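Local coordinates for type VI secretion system-associated protein TagF (Pseudomonas aeruginosa PAO1, PDB 2QNU) that is probably an accessory factor of the type VI secretion system, its precise molecular role being unknown, at residues S3-Y7 / F132-V136; V72-V76 / W111-E116. All coordinates share one frame; numbering follows the deposited sequence.

Interaction 1. Residues S3-Y7 / F132-V136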
loop_
_atom_site.group_PDB
_atom_site.type_symbol
_atom_site.label_atom_id
_atom_site.label_comp_id
_atom_site.label_asym_id
_atom_site.label_seq_id
_atom_site.Cartn_x
_atom_site.Cartn_y
_atom_site.Cartn_z
ATOM N N SER B 3 -25.005 -3.425 13.933
ATOM C CA SER B 3 -23.817 -3.286 13.042
ATOM C C SER B 3 -22.434 -3.648 13.678
ATOM O O SER B 3 -21.527 -4.083 12.960
ATOM C CB SER B 3 -23.724 -1.872 12.472
ATOM O OG SER B 3 -22.684 -1.831 11.480
ATOM N N VAL B 4 -22.253 -3.380 14.972
ATOM C CA VAL B 4 -21.054 -3.821 15.699
ATOM C C VAL B 4 -21.467 -4.971 16.618
ATOM O O VAL B 4 -22.593 -5.017 17.094
ATOM C CB VAL B 4 -20.434 -2.689 16.500
ATOM C CG1 VAL B 4 -19.110 -3.112 17.093
ATOM C CG2 VAL B 4 -20.235 -1.473 15.583
ATOM N N GLY B 5 -20.585 -5.940 16.831
ATOM C CA GLY B 5 -20.879 -6.964 17.827
ATOM C C GLY B 5 -19.636 -7.344 18.583
ATOM O O GLY B 5 -18.633 -6.648 18.526
ATOM N N PHE B 6 -19.685 -8.471 19.264
ATOM C CA PHE B 6 -18.519 -8.873 20.039
ATOM C C PHE B 6 -18.529 -10.395 20.153
ATOM O O PHE B 6 -19.545 -11.017 19.910
ATOM C CB PHE B 6 -18.506 -8.131 21.404
ATOM C CG PHE B 6 -19.593 -8.573 22.344
ATOM C CD1 PHE B 6 -19.383 -9.666 23.197
ATOM C CD2 PHE B 6 -20.812 -7.892 22.394
ATOM C CE1 PHE B 6 -20.356 -10.124 24.023
ATOM C CE2 PHE B 6 -21.808 -8.327 23.226
ATOM C CZ PHE B 6 -21.569 -9.452 24.078
ATOM N N TYR B 7 -17.367 -10.972 20.436
ATOM C CA TYR B 7 -17.243 -12.397 20.670
ATOM C C TYR B 7 -16.056 -12.624 21.581
ATOM O O TYR B 7 -15.059 -11.914 21.521
ATOM C CB TYR B 7 -17.022 -13.198 19.369
ATOM C CG TYR B 7 -16.686 -14.639 19.610
ATOM C CD1 TYR B 7 -15.382 -15.116 19.491
ATOM C CD2 TYR B 7 -17.663 -15.524 19.979
ATOM C CE1 TYR B 7 -15.093 -16.438 19.747
ATOM C CE2 TYR B 7 -17.376 -16.839 20.227
ATOM C CZ TYR B 7 -16.084 -17.271 20.089
ATOM O OH TYR B 7 -15.835 -18.581 20.320
ATOM N N PHE B 132 -22.277 -3.219 28.855
ATOM C CA PHE B 132 -21.335 -3.497 27.762
ATOM C C PHE B 132 -22.052 -3.884 26.460
ATOM O O PHE B 132 -21.809 -3.260 25.436
ATOM C CB PHE B 132 -20.387 -4.603 28.164
ATOM C CG PHE B 132 -19.499 -5.075 27.057
ATOM C CD1 PHE B 132 -19.679 -6.327 26.499
ATOM C CD2 PHE B 132 -18.479 -4.270 26.586
ATOM C CE1 PHE B 132 -18.842 -6.773 25.511
ATOM C CE2 PHE B 132 -17.657 -4.712 25.562
ATOM C CZ PHE B 132 -17.863 -5.950 25.003
ATOM N N GLU B 133 -22.960 -4.861 26.531
ATOM C CA GLU B 133 -23.675 -5.345 25.333
ATOM C C GLU B 133 -24.454 -4.224 24.687
ATOM O O GLU B 133 -24.379 -4.030 23.488
ATOM C CB GLU B 133 -24.619 -6.480 25.684
ATOM C CG GLU B 133 -23.895 -7.767 26.140
ATOM C CD GLU B 133 -24.860 -8.857 26.668
ATOM O OE1 GLU B 133 -26.006 -8.526 27.119
ATOM O OE2 GLU B 133 -24.421 -10.048 26.657
ATOM N N GLN B 134 -25.179 -3.482 25.516
ATOM C CA GLN B 134 -25.930 -2.279 25.106
ATOM C C GLN B 134 -25.048 -1.270 24.453
ATOM O O GLN B 134 -25.353 -0.790 23.387
ATOM C CB GLN B 134 -26.644 -1.648 26.304
ATOM C CG GLN B 134 -27.930 -2.407 26.673
ATOM C CD GLN B 134 -28.489 -2.074 28.074
ATOM O OE1 GLN B 134 -28.022 -1.139 28.748
ATOM N NE2 GLN B 134 -29.507 -2.836 28.509
ATOM N N ALA B 135 -23.927 -0.948 25.079
ATOM C CA ALA B 135 -22.975 -0.008 24.481
ATOM C C ALA B 135 -22.452 -0.473 23.111
ATOM O O ALA B 135 -22.402 0.318 22.183
ATOM C CB ALA B 135 -21.808 0.285 25.445
ATOM N N VAL B 136 -22.027 -1.736 23.001
ATOM C CA VAL B 136 -21.574 -2.273 21.733
ATOM C C VAL B 136 -22.687 -2.164 20.656
ATOM O O VAL B 136 -22.413 -1.777 19.519
ATOM C CB VAL B 136 -21.094 -3.760 21.859
ATOM C CG1 VAL B 136 -20.812 -4.351 20.481
ATOM C CG2 VAL B 136 -19.850 -3.856 22.749
#
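Phe132 turns the edge of its ring onto the face of Phe6, an edge-to-face pair with centroids 4.9 Å apart and planes at 62°. One atom does most of the touching: Phe132 CE1 stands over the middle of the Phe6 ring, 3.7 Å from Phe6 CG. Phe6 holds its CG between the backbone N and the carbonyl carbon (chi1 69°), which carries the ring across to the helix. From the next position of the helix, the CG of Glu133 comes obliquely to the far end of that ring, 3.5 Å from Phe6 CZ, and the carboxylate reaches on toward Arg19, a long and weak ion pair.

This is a helix laid over one face of an antiparallel sheet, in the TagF N-terminal domain: strand 4-7 runs between strands 18-19 and 89-95, and Val91 of the latter touches Val4, Phe6 and Phe132. Val136 points at the strand where the backbones come nearest, opposite Gly5. With Val136 CG1 anti to the backbone N (chi1 172°), this methyl lies 3.7 Å from Gly5 O. Val136 CG1 also meets Val4 CG1 at 4.0 Å, and it sits at the edge of the Phe6 ring, near its plane and beside Phe6 CD2.

Interaction 2. Residues V72-V76 / W111-E116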
loop_
_atom_site.group_PDB
_atom_site.type_symbol
_atom_site.label_atom_id
_atom_site.label_comp_id
_atom_site.label_asym_id
_atom_site.label_seq_id
_atom_site.Cartn_x
_atom_site.Cartn_y
_atom_site.Cartn_z
ATOM N N VAL B 72 -13.316 -6.982 7.997
ATOM C CA VAL B 72 -13.554 -6.838 9.405
ATOM C C VAL B 72 -12.532 -5.890 10.025
ATOM O O VAL B 72 -11.312 -5.882 9.692
ATOM C CB VAL B 72 -13.790 -8.241 10.089
ATOM C CG1 VAL B 72 -12.769 -9.233 9.692
ATOM C CG2 VAL B 72 -13.946 -8.167 11.636
ATOM N N THR B 73 -13.074 -5.040 10.891
ATOM C CA THR B 73 -12.261 -4.130 11.684
ATOM C C THR B 73 -12.713 -4.171 13.150
ATOM O O THR B 73 -13.840 -4.544 13.449
ATOM C CB THR B 73 -12.317 -2.720 11.149
ATOM O OG1 THR B 73 -11.322 -1.928 11.788
ATOM C CG2 THR B 73 -13.678 -2.091 11.353
ATOM N N GLY B 74 -11.792 -3.844 14.055
ATOM C CA GLY B 74 -12.115 -3.939 15.462
ATOM C C GLY B 74 -10.937 -3.823 16.384
ATOM O O GLY B 74 -9.896 -3.283 16.017
ATOM N N VAL B 75 -11.158 -4.282 17.603
ATOM C CA VAL B 75 -10.112 -4.321 18.616
ATOM C C VAL B 75 -10.227 -5.630 19.384
ATOM O O VAL B 75 -11.311 -6.091 19.640
ATOM C CB VAL B 75 -10.163 -3.128 19.588
ATOM C CG1 VAL B 75 -8.927 -3.159 20.525
ATOM C CG2 VAL B 75 -10.226 -1.799 18.854
ATOM N N VAL B 76 -9.096 -6.245 19.707
ATOM C CA VAL B 76 -9.109 -7.477 20.495
ATOM C C VAL B 76 -8.235 -7.261 21.724
ATOM O O VAL B 76 -7.206 -6.589 21.648
ATOM C CB VAL B 76 -8.605 -8.728 19.736
ATOM C CG1 VAL B 76 -7.239 -8.517 19.082
ATOM C CG2 VAL B 76 -8.522 -9.933 20.667
ATOM N N TRP B 111 -12.987 6.072 16.733
ATOM C CA TRP B 111 -13.815 4.854 16.846
ATOM C C TRP B 111 -13.071 3.765 17.665
ATOM O O TRP B 111 -13.602 3.138 18.565
ATOM C CB TRP B 111 -14.147 4.321 15.442
ATOM C CG TRP B 111 -15.130 3.210 15.456
ATOM C CD1 TRP B 111 -16.503 3.304 15.631
ATOM C CD2 TRP B 111 -14.827 1.816 15.358
ATOM N NE1 TRP B 111 -17.050 2.051 15.609
ATOM C CE2 TRP B 111 -16.048 1.123 15.434
ATOM C CE3 TRP B 111 -13.634 1.088 15.184
ATOM C CZ2 TRP B 111 -16.109 -0.262 15.376
ATOM C CZ3 TRP B 111 -13.693 -0.289 15.103
ATOM C CH2 TRP B 111 -14.921 -0.951 15.198
ATOM N N PHE B 112 -11.820 3.562 17.304
ATOM C CA PHE B 112 -10.957 2.576 17.966
ATOM C C PHE B 112 -10.721 2.847 19.509
ATOM O O PHE B 112 -10.719 1.933 20.366
ATOM C CB PHE B 112 -9.647 2.509 17.181
ATOM C CG PHE B 112 -9.816 1.896 15.786
ATOM C CD1 PHE B 112 -9.946 0.531 15.636
ATOM C CD2 PHE B 112 -9.878 2.697 14.646
ATOM C CE1 PHE B 112 -10.162 -0.067 14.350
ATOM C CE2 PHE B 112 -10.104 2.132 13.348
ATOM C CZ PHE B 112 -10.225 0.757 13.209
ATOM N N GLU B 113 -10.500 4.108 19.815
ATOM C CA GLU B 113 -10.381 4.557 21.205
ATOM C C GLU B 113 -11.688 4.304 21.972
ATOM O O GLU B 113 -11.662 3.757 23.086
ATOM C CB GLU B 113 -9.990 6.020 21.208
ATOM C CG GLU B 113 -8.546 6.187 20.816
ATOM C CD GLU B 113 -8.113 7.623 20.583
ATOM O OE1 GLU B 113 -8.938 8.535 20.646
ATOM O OE2 GLU B 113 -6.936 7.833 20.296
ATOM N N GLN B 114 -12.824 4.597 21.343
ATOM C CA GLN B 114 -14.115 4.275 21.942
ATOM C C GLN B 114 -14.269 2.784 22.129
ATOM O O GLN B 114 -14.795 2.355 23.125
ATOM C CB GLN B 114 -15.320 4.731 21.097
ATOM C CG GLN B 114 -15.312 6.187 20.711
ATOM C CD GLN B 114 -16.533 6.614 19.831
ATOM O OE1 GLN B 114 -17.662 6.103 20.005
ATOM N NE2 GLN B 114 -16.302 7.588 18.913
ATOM N N VAL B 115 -13.876 1.973 21.145
ATOM C CA VAL B 115 -14.005 0.551 21.300
ATOM C C VAL B 115 -13.095 0.080 22.426
ATOM O O VAL B 115 -13.502 -0.756 23.220
ATOM C CB VAL B 115 -13.673 -0.257 20.005
ATOM C CG1 VAL B 115 -13.570 -1.713 20.346
ATOM C CG2 VAL B 115 -14.752 -0.032 18.964
ATOM N N GLU B 116 -11.857 0.562 22.454
ATOM C CA GLU B 116 -10.913 0.188 23.556
ATOM C C GLU B 116 -11.477 0.544 24.927
ATOM O O GLU B 116 -11.373 -0.234 25.875
ATOM C CB GLU B 116 -9.572 0.885 23.396
ATOM C CG GLU B 116 -8.716 0.370 22.203
ATOM C CD GLU B 116 -7.412 1.131 22.093
ATOM O OE1 GLU B 116 -7.327 2.211 22.731
ATOM O OE2 GLU B 116 -6.445 0.669 21.390
#
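Strand 72-76 and helix 111-116 run in broadly the same direction, their axes 8.3 Å apart at closest approach and crossing at -43°. The backbones come nearest at Val75 and Glu116, with 6.7 Å between their CA atoms. No hydrogen bond joins the two segments.

Val75 and Val115 lie alongside each other, heading opposite ways, with Val75 CG2 3.7 Å from Val115 CG1. The Glu116 side chain runs roughly perpendicular to that of Val75, and Glu116 CG lies 3.9 Å from Val75 CG1. Glu116 then stretches out straight to its carboxylate, which is held by two salt bridges, OE2 to Arg59 and OE1 to Arg186.

In the TagF N-terminal domain, this strand is an inner member of the antiparallel sheet, between strands 58-62 and 89-95, and the helix packs on one face of it. Toward the start of both segments the contact becomes aromatic. Phe112 presents its edge to the strand: Thr73 OG1, Gly74 O and Val75 CG2 all lie near the ring plane, with Thr73 OG1 3.2 Å from Phe112 CZ. That hydroxyl hydrogen-bonds to Phe60 O on the adjacent strand. Within the helix, Trp111 turns an edge of its indole to one face of Phe112, CE3 standing over the ring centre. A chi1 of -172° sends the Trp111 side chain away from its own backbone N, toward the strand, and brings the six-membered ring across to Gly74, where Trp111 CZ3 comes edge-on to within 4.0 Å of Gly74 CA. At the opposite side of the indole, NE1 hydrogen-bonds to Pro140 O.

Interactions 1 and 2 set two consecutive helices, 110-121 and 129-137, against the same antiparallel sheet. Their centres are about 11 Å apart, and although the nearest atoms come to about 4 Å, the two contacts do not touch. Strand 89-95 lies between strands 4-7 and 71-77 and links them: its Val91, which packs against both segments of interaction 1, also touches Val115 of interaction 2. Along the chain, both segments of interaction 2 fall between those of interaction 1. Interaction 2 lies nearer the middle of the molecule, about 8 Å from the chain centre to its own centre, against about 15 Å for interaction 1.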